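Local coordinates for protein 3-chlorocatechol 1,2-dioxygenase (Rhodococcus opacus, PDB 2BOY) that probably cleaves catechol and chlorocatechol rings between their two hydroxyl-bearing carbons, using a ferric iron, in a modified ortho-pathway for degrading chloroaromatic compounds, at residues Asp101-Arg106 and Ala190-Ile195; Tyr143-Lys148 and Leu159-Pro164. All coordinates share one frame; numbering follows the deposited sequence.

Both contacts are buried, and their centres lie about 7 Å apart in the beta-rich catalytic domain, with contact 2 nested along the chain inside the loop that contact 1 closes. One strand of each pairs with one of the other: 102-110 and 156-162 run antiparallel, and Phe105 O lies 2.8 Å from Leu159 N in a probable hydrogen bond. Pro164, at the end of contact 2, packs against Ala190 and Leu192 of contact 1. Contact 1 is purely apolar between its segments, with the iron ligands on the opposite side of one strand. Contact 2 sits where a turn meets a strand end, and there an aromatic edge faces a hydroxyl.

Contact 1 (Asp101-Arg106 and Ala190-Ile195); sequences DTLIFR and AHLHWI. With FE (Fe (III) ion), chain I; BHO (benzhydroxamic acid), chain J.
Phe105 holds its CG opposite the backbone N (chi1 -179°), whereas Trp194 turns its CG beside the backbone N (chi1 -57°), and these settings send the two rings toward each other from opposite directions between strands 102-110 and 187-197. The benzo end of the indole comes over one face of the phenyl ring, offset toward the rim, with Trp194 CZ2 3.7 Å from Phe105 CZ. Their planes are inclined at 40°, an oblique aromatic pair. Leu192 fills in alongside: its CD1 methyl lies 3.9 Å from Phe105 CD2 and, at 4.2 Å, also meets Leu103 CD2. Leu208 of strand 204-210 touches both Phe105 and Trp194, and Phe249 meets the indole at a steep angle, which extends the apolar cluster. The two segments thus face each other through their side chains, without hydrogen bonds between them, as in the core of the intradiol dioxygenase beta-sandwich.

From the other side of strand 187-197, within 190-195, His191 and His193 bind the ferric iron through NE2, with His191 NE2 2.0 Å and His193 NE2 2.2 Å from the metal. Tyr133 adds its phenolic oxygen, while the hydroxamate end of benzhydroxamic acid lies against the iron. A hydrogen bond from His191 ND1 to Pro189 O fixes the turn of that imidazole, and Trp125 stacks on His193. One strand, 187-197, therefore separates two chemistries, its apolar side chains bedding it in the core while its imidazoles present nitrogen ligands to the metal.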
# COMPACT_ATOMS: atom_id res chain seq x y z
N ASP A 101 -36.33 -13.02 -2.23
CA ASP A 101 -37.50 -12.41 -2.82
C ASP A 101 -37.27 -12.27 -4.33
O ASP A 101 -36.20 -11.81 -4.73
CB ASP A 101 -37.72 -11.02 -2.21
CG ASP A 101 -37.94 -11.06 -0.69
OD1 ASP A 101 -38.62 -11.99 -0.22
OD2 ASP A 101 -37.48 -10.21 0.09
N THR A 102 -38.25 -12.67 -5.14
CA THR A 102 -38.18 -12.55 -6.60
C THR A 102 -38.20 -11.09 -6.99
O THR A 102 -38.97 -10.30 -6.44
CB THR A 102 -39.37 -13.28 -7.26
OG1 THR A 102 -39.19 -14.69 -7.08
CG2 THR A 102 -39.31 -13.11 -8.78
N LEU A 103 -37.33 -10.73 -7.93
CA LEU A 103 -37.25 -9.38 -8.42
C LEU A 103 -37.45 -9.40 -9.93
O LEU A 103 -36.73 -10.15 -10.63
CB LEU A 103 -35.86 -8.76 -8.12
CG LEU A 103 -35.68 -7.34 -8.71
CD1 LEU A 103 -36.69 -6.33 -8.10
CD2 LEU A 103 -34.21 -6.84 -8.55
N ILE A 104 -38.37 -8.58 -10.42
CA ILE A 104 -38.54 -8.41 -11.88
C ILE A 104 -38.01 -7.05 -12.22
O ILE A 104 -38.52 -6.01 -11.72
CB ILE A 104 -40.01 -8.58 -12.34
CG1 ILE A 104 -40.59 -9.93 -11.83
CG2 ILE A 104 -40.12 -8.42 -13.85
CD1 ILE A 104 -39.81 -11.19 -12.26
N PHE A 105 -36.98 -7.04 -13.07
CA PHE A 105 -36.28 -5.80 -13.40
C PHE A 105 -36.59 -5.42 -14.85
O PHE A 105 -36.35 -6.23 -15.76
CB PHE A 105 -34.76 -5.95 -13.14
CG PHE A 105 -33.97 -4.70 -13.44
CD1 PHE A 105 -33.76 -4.29 -14.76
CD2 PHE A 105 -33.42 -3.94 -12.41
CE1 PHE A 105 -33.04 -3.11 -15.08
CE2 PHE A 105 -32.65 -2.77 -12.69
CZ PHE A 105 -32.49 -2.35 -14.05
N ARG A 106 -37.22 -4.26 -15.06
CA ARG A 106 -37.58 -3.82 -16.41
C ARG A 106 -36.58 -2.74 -16.79
O ARG A 106 -36.57 -1.63 -16.20
CB ARG A 106 -39.02 -3.25 -16.42
CG ARG A 106 -40.06 -4.30 -16.02
CD ARG A 106 -41.52 -3.77 -15.93
NE ARG A 106 -42.43 -4.78 -15.33
CZ ARG A 106 -42.76 -5.90 -15.95
NH1 ARG A 106 -42.25 -6.10 -17.16
NH2 ARG A 106 -43.60 -6.78 -15.40
N ALA A 190 -27.17 -3.57 -0.69
CA ALA A 190 -27.47 -4.54 -1.78
C ALA A 190 -27.42 -3.85 -3.12
O ALA A 190 -27.86 -2.73 -3.20
CB ALA A 190 -28.86 -5.13 -1.57
N HIS A 191 -26.91 -4.52 -4.16
CA HIS A 191 -26.75 -3.86 -5.48
C HIS A 191 -26.67 -4.87 -6.64
O HIS A 191 -26.29 -6.03 -6.45
CB HIS A 191 -25.47 -2.98 -5.47
CG HIS A 191 -24.24 -3.74 -5.11
ND1 HIS A 191 -23.85 -3.95 -3.81
CD2 HIS A 191 -23.37 -4.43 -5.88
CE1 HIS A 191 -22.77 -4.72 -3.80
NE2 HIS A 191 -22.45 -5.01 -5.06
N LEU A 192 -26.99 -4.38 -7.84
CA LEU A 192 -26.84 -5.10 -9.08
C LEU A 192 -25.74 -4.36 -9.82
O LEU A 192 -25.82 -3.12 -9.91
CB LEU A 192 -28.12 -5.02 -9.90
CG LEU A 192 -29.39 -5.47 -9.17
CD1 LEU A 192 -30.57 -5.37 -10.13
CD2 LEU A 192 -29.14 -6.96 -8.76
N HIS A 193 -24.75 -5.10 -10.33
CA HIS A 193 -23.59 -4.54 -11.12
C HIS A 193 -23.92 -4.63 -12.61
O HIS A 193 -24.47 -5.64 -13.03
CB HIS A 193 -22.36 -5.41 -10.94
CG HIS A 193 -21.66 -5.24 -9.62
ND1 HIS A 193 -20.76 -4.23 -9.40
CD2 HIS A 193 -21.69 -5.98 -8.47
CE1 HIS A 193 -20.29 -4.32 -8.16
NE2 HIS A 193 -20.85 -5.37 -7.58
N TRP A 194 -23.49 -3.66 -13.44
CA TRP A 194 -23.79 -3.72 -14.86
C TRP A 194 -22.60 -3.17 -15.65
O TRP A 194 -22.01 -2.17 -15.23
CB TRP A 194 -24.97 -2.80 -15.21
CG TRP A 194 -26.23 -3.09 -14.46
CD1 TRP A 194 -26.56 -2.65 -13.20
CD2 TRP A 194 -27.34 -3.87 -14.92
NE1 TRP A 194 -27.80 -3.15 -12.86
CE2 TRP A 194 -28.30 -3.87 -13.90
CE3 TRP A 194 -27.61 -4.58 -16.11
CZ2 TRP A 194 -29.52 -4.53 -14.03
CZ3 TRP A 194 -28.84 -5.25 -16.23
CH2 TRP A 194 -29.76 -5.21 -15.19
N ILE A 195 -22.24 -3.87 -16.71
CA ILE A 195 -21.36 -3.30 -17.76
C ILE A 195 -22.18 -3.35 -19.03
O ILE A 195 -22.67 -4.42 -19.41
CB ILE A 195 -20.03 -4.08 -17.88
CG1 ILE A 195 -19.15 -3.81 -16.64
CG2 ILE A 195 -19.23 -3.64 -19.19
CD1 ILE A 195 -17.95 -4.79 -16.51
FE FE I . -20.74 -6.04 -5.51
C1 BHO J . -17.42 -4.47 -4.25
C2 BHO J . -16.79 -3.14 -4.34
C3 BHO J . -15.67 -2.87 -3.56
C4 BHO J . -15.18 -3.87 -2.69
C5 BHO J . -15.79 -5.11 -2.61
C6 BHO J . -16.92 -5.42 -3.37
C BHO J . -18.63 -4.75 -5.09
O1 BHO J . -19.30 -3.82 -5.38
N BHO J . -19.04 -5.94 -5.50
O2 BHO J . -18.30 -6.79 -6.03

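Contact 2 (Tyr143-Lys148 and Leu159-Pro164); sequences YLFRGK and LRTIVP
Phe145 meets Thr161 with the edge of its ring: the hydroxyl OG1 lies in the ring plane, 3.4 Å from Phe145 CE2 and 3.6 Å from Phe145 CD2. The aromatic C-H groups on this side thus point at a polar oxygen, an approach consistent with the slight positive charge of aromatic hydrogens. Further round the rim, Phe145 CZ comes 4.0 Å from Ile162 CB, so the ring rests obliquely on the branch point of that side chain. On Thr161, OG1 stands opposite the backbone N (chi1 -177°), which brings the hydroxyl to the phenyl edge. The same oxygen is hydrogen-bonded to Gln126 OE1, so its polar demand is met although it is buried, and Gln126 NE2 holds Ile162 O, tying one amide to both residues that the ring touches.

Phe145 occupies the third position of a type II beta turn from Tyr143 to Arg146, closed by a bond of 3.2 Å from Arg146 N to Tyr143 O, and its positive phi of 58° belongs to that turn. The turn leads into strand 146-150, which pairs with 121-125, whereas strand 156-162 pairs with 102-110. The phenyl ring therefore reaches from the start of one strand to the end of another that is not its direct neighbour. Shortened to an alanine, the residue at Phe145 would probably leave a gap beside Ile162 and the Thr161 hydroxyl without its aromatic edge. Glu98 and Asp128 also touch the Phe145 side chain, and the Tyr133 side chain, an iron ligand, lies about 7 Å from that of Phe145.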
# COMPACT_ATOMS: atom_id res chain seq x y z
N TYR A 143 -20.90 -19.10 -12.37
CA TYR A 143 -21.82 -18.16 -13.01
C TYR A 143 -23.20 -18.07 -12.34
O TYR A 143 -24.13 -17.54 -12.94
CB TYR A 143 -21.96 -18.36 -14.53
CG TYR A 143 -20.65 -18.07 -15.30
CD1 TYR A 143 -20.09 -16.80 -15.32
CD2 TYR A 143 -20.00 -19.10 -16.01
CE1 TYR A 143 -18.91 -16.54 -16.01
CE2 TYR A 143 -18.79 -18.84 -16.74
CZ TYR A 143 -18.26 -17.57 -16.71
OH TYR A 143 -17.10 -17.31 -17.41
N LEU A 144 -23.33 -18.54 -11.11
CA LEU A 144 -24.58 -18.25 -10.41
C LEU A 144 -24.70 -16.72 -10.41
O LEU A 144 -23.70 -16.04 -10.07
CB LEU A 144 -24.54 -18.72 -8.98
CG LEU A 144 -25.92 -18.85 -8.32
CD1 LEU A 144 -26.58 -20.15 -8.92
CD2 LEU A 144 -25.75 -18.92 -6.84
N PHE A 145 -25.88 -16.18 -10.72
CA PHE A 145 -26.15 -14.74 -10.61
C PHE A 145 -25.18 -13.89 -11.45
O PHE A 145 -24.85 -12.77 -11.07
CB PHE A 145 -26.17 -14.25 -9.16
CG PHE A 145 -27.44 -14.63 -8.44
CD1 PHE A 145 -27.41 -15.56 -7.39
CD2 PHE A 145 -28.66 -14.13 -8.89
CE1 PHE A 145 -28.62 -15.94 -6.77
CE2 PHE A 145 -29.87 -14.49 -8.27
CZ PHE A 145 -29.83 -15.40 -7.21
N ARG A 146 -24.81 -14.42 -12.61
CA ARG A 146 -24.04 -13.69 -13.62
C ARG A 146 -24.63 -14.01 -14.98
O ARG A 146 -24.80 -15.19 -15.34
CB ARG A 146 -22.58 -14.19 -13.57
CG ARG A 146 -21.86 -13.91 -12.24
CD ARG A 146 -20.42 -14.44 -12.16
NE ARG A 146 -19.80 -14.17 -10.86
CZ ARG A 146 -19.17 -13.04 -10.50
NH1 ARG A 146 -19.08 -11.98 -11.35
NH2 ARG A 146 -18.62 -12.96 -9.29
N GLY A 147 -24.94 -12.97 -15.78
CA GLY A 147 -25.54 -13.22 -17.08
C GLY A 147 -25.40 -12.06 -18.05
O GLY A 147 -25.26 -10.90 -17.63
N LYS A 148 -25.52 -12.38 -19.33
CA LYS A 148 -25.52 -11.37 -20.38
C LYS A 148 -26.89 -11.36 -21.07
O LYS A 148 -27.43 -12.41 -21.40
CB LYS A 148 -24.46 -11.69 -21.42
CG LYS A 148 -23.06 -11.59 -20.86
CD LYS A 148 -22.07 -12.08 -21.86
CE LYS A 148 -20.66 -11.77 -21.44
NZ LYS A 148 -19.82 -12.14 -22.58
N LEU A 159 -35.90 -8.73 -16.83
CA LEU A 159 -34.96 -9.70 -16.25
C LEU A 159 -35.52 -10.20 -14.92
O LEU A 159 -35.91 -9.38 -14.07
CB LEU A 159 -33.58 -9.03 -16.06
CG LEU A 159 -32.46 -9.86 -15.35
CD1 LEU A 159 -32.12 -11.09 -16.17
CD2 LEU A 159 -31.22 -9.02 -15.11
N ARG A 160 -35.57 -11.53 -14.76
CA ARG A 160 -35.97 -12.11 -13.48
C ARG A 160 -34.75 -12.53 -12.64
O ARG A 160 -33.86 -13.24 -13.11
CB ARG A 160 -36.89 -13.32 -13.69
CG ARG A 160 -37.25 -14.03 -12.40
CD ARG A 160 -38.34 -15.12 -12.52
NE ARG A 160 -37.95 -16.30 -11.73
CZ ARG A 160 -37.81 -17.54 -12.24
NH1 ARG A 160 -38.05 -17.77 -13.52
NH2 ARG A 160 -37.44 -18.56 -11.46
N THR A 161 -34.75 -12.11 -11.39
CA THR A 161 -33.68 -12.50 -10.50
C THR A 161 -34.24 -12.52 -9.08
O THR A 161 -35.46 -12.67 -8.90
CB THR A 161 -32.47 -11.56 -10.73
OG1 THR A 161 -31.39 -11.98 -9.93
CG2 THR A 161 -32.75 -10.10 -10.34
N ILE A 162 -33.35 -12.46 -8.10
CA ILE A 162 -33.73 -12.40 -6.70
C ILE A 162 -33.09 -11.13 -6.15
O ILE A 162 -32.10 -10.68 -6.71
CB ILE A 162 -33.28 -13.73 -6.03
CG1 ILE A 162 -34.46 -14.72 -6.09
CG2 ILE A 162 -32.78 -13.54 -4.62
CD1 ILE A 162 -34.04 -16.18 -6.17
N VAL A 163 -33.70 -10.50 -5.15
CA VAL A 163 -33.08 -9.32 -4.51
C VAL A 163 -31.80 -9.74 -3.81
O VAL A 163 -31.85 -10.60 -2.92
CB VAL A 163 -34.05 -8.60 -3.53
CG1 VAL A 163 -33.41 -7.35 -2.95
CG2 VAL A 163 -35.36 -8.24 -4.24
N PRO A 164 -30.64 -9.15 -4.18
CA PRO A 164 -29.39 -9.53 -3.53
C PRO A 164 -29.40 -9.03 -2.09
O PRO A 164 -30.05 -8.03 -1.80
CB PRO A 164 -28.29 -8.75 -4.34
CG PRO A 164 -29.03 -7.52 -4.90
CD PRO A 164 -30.47 -8.04 -5.16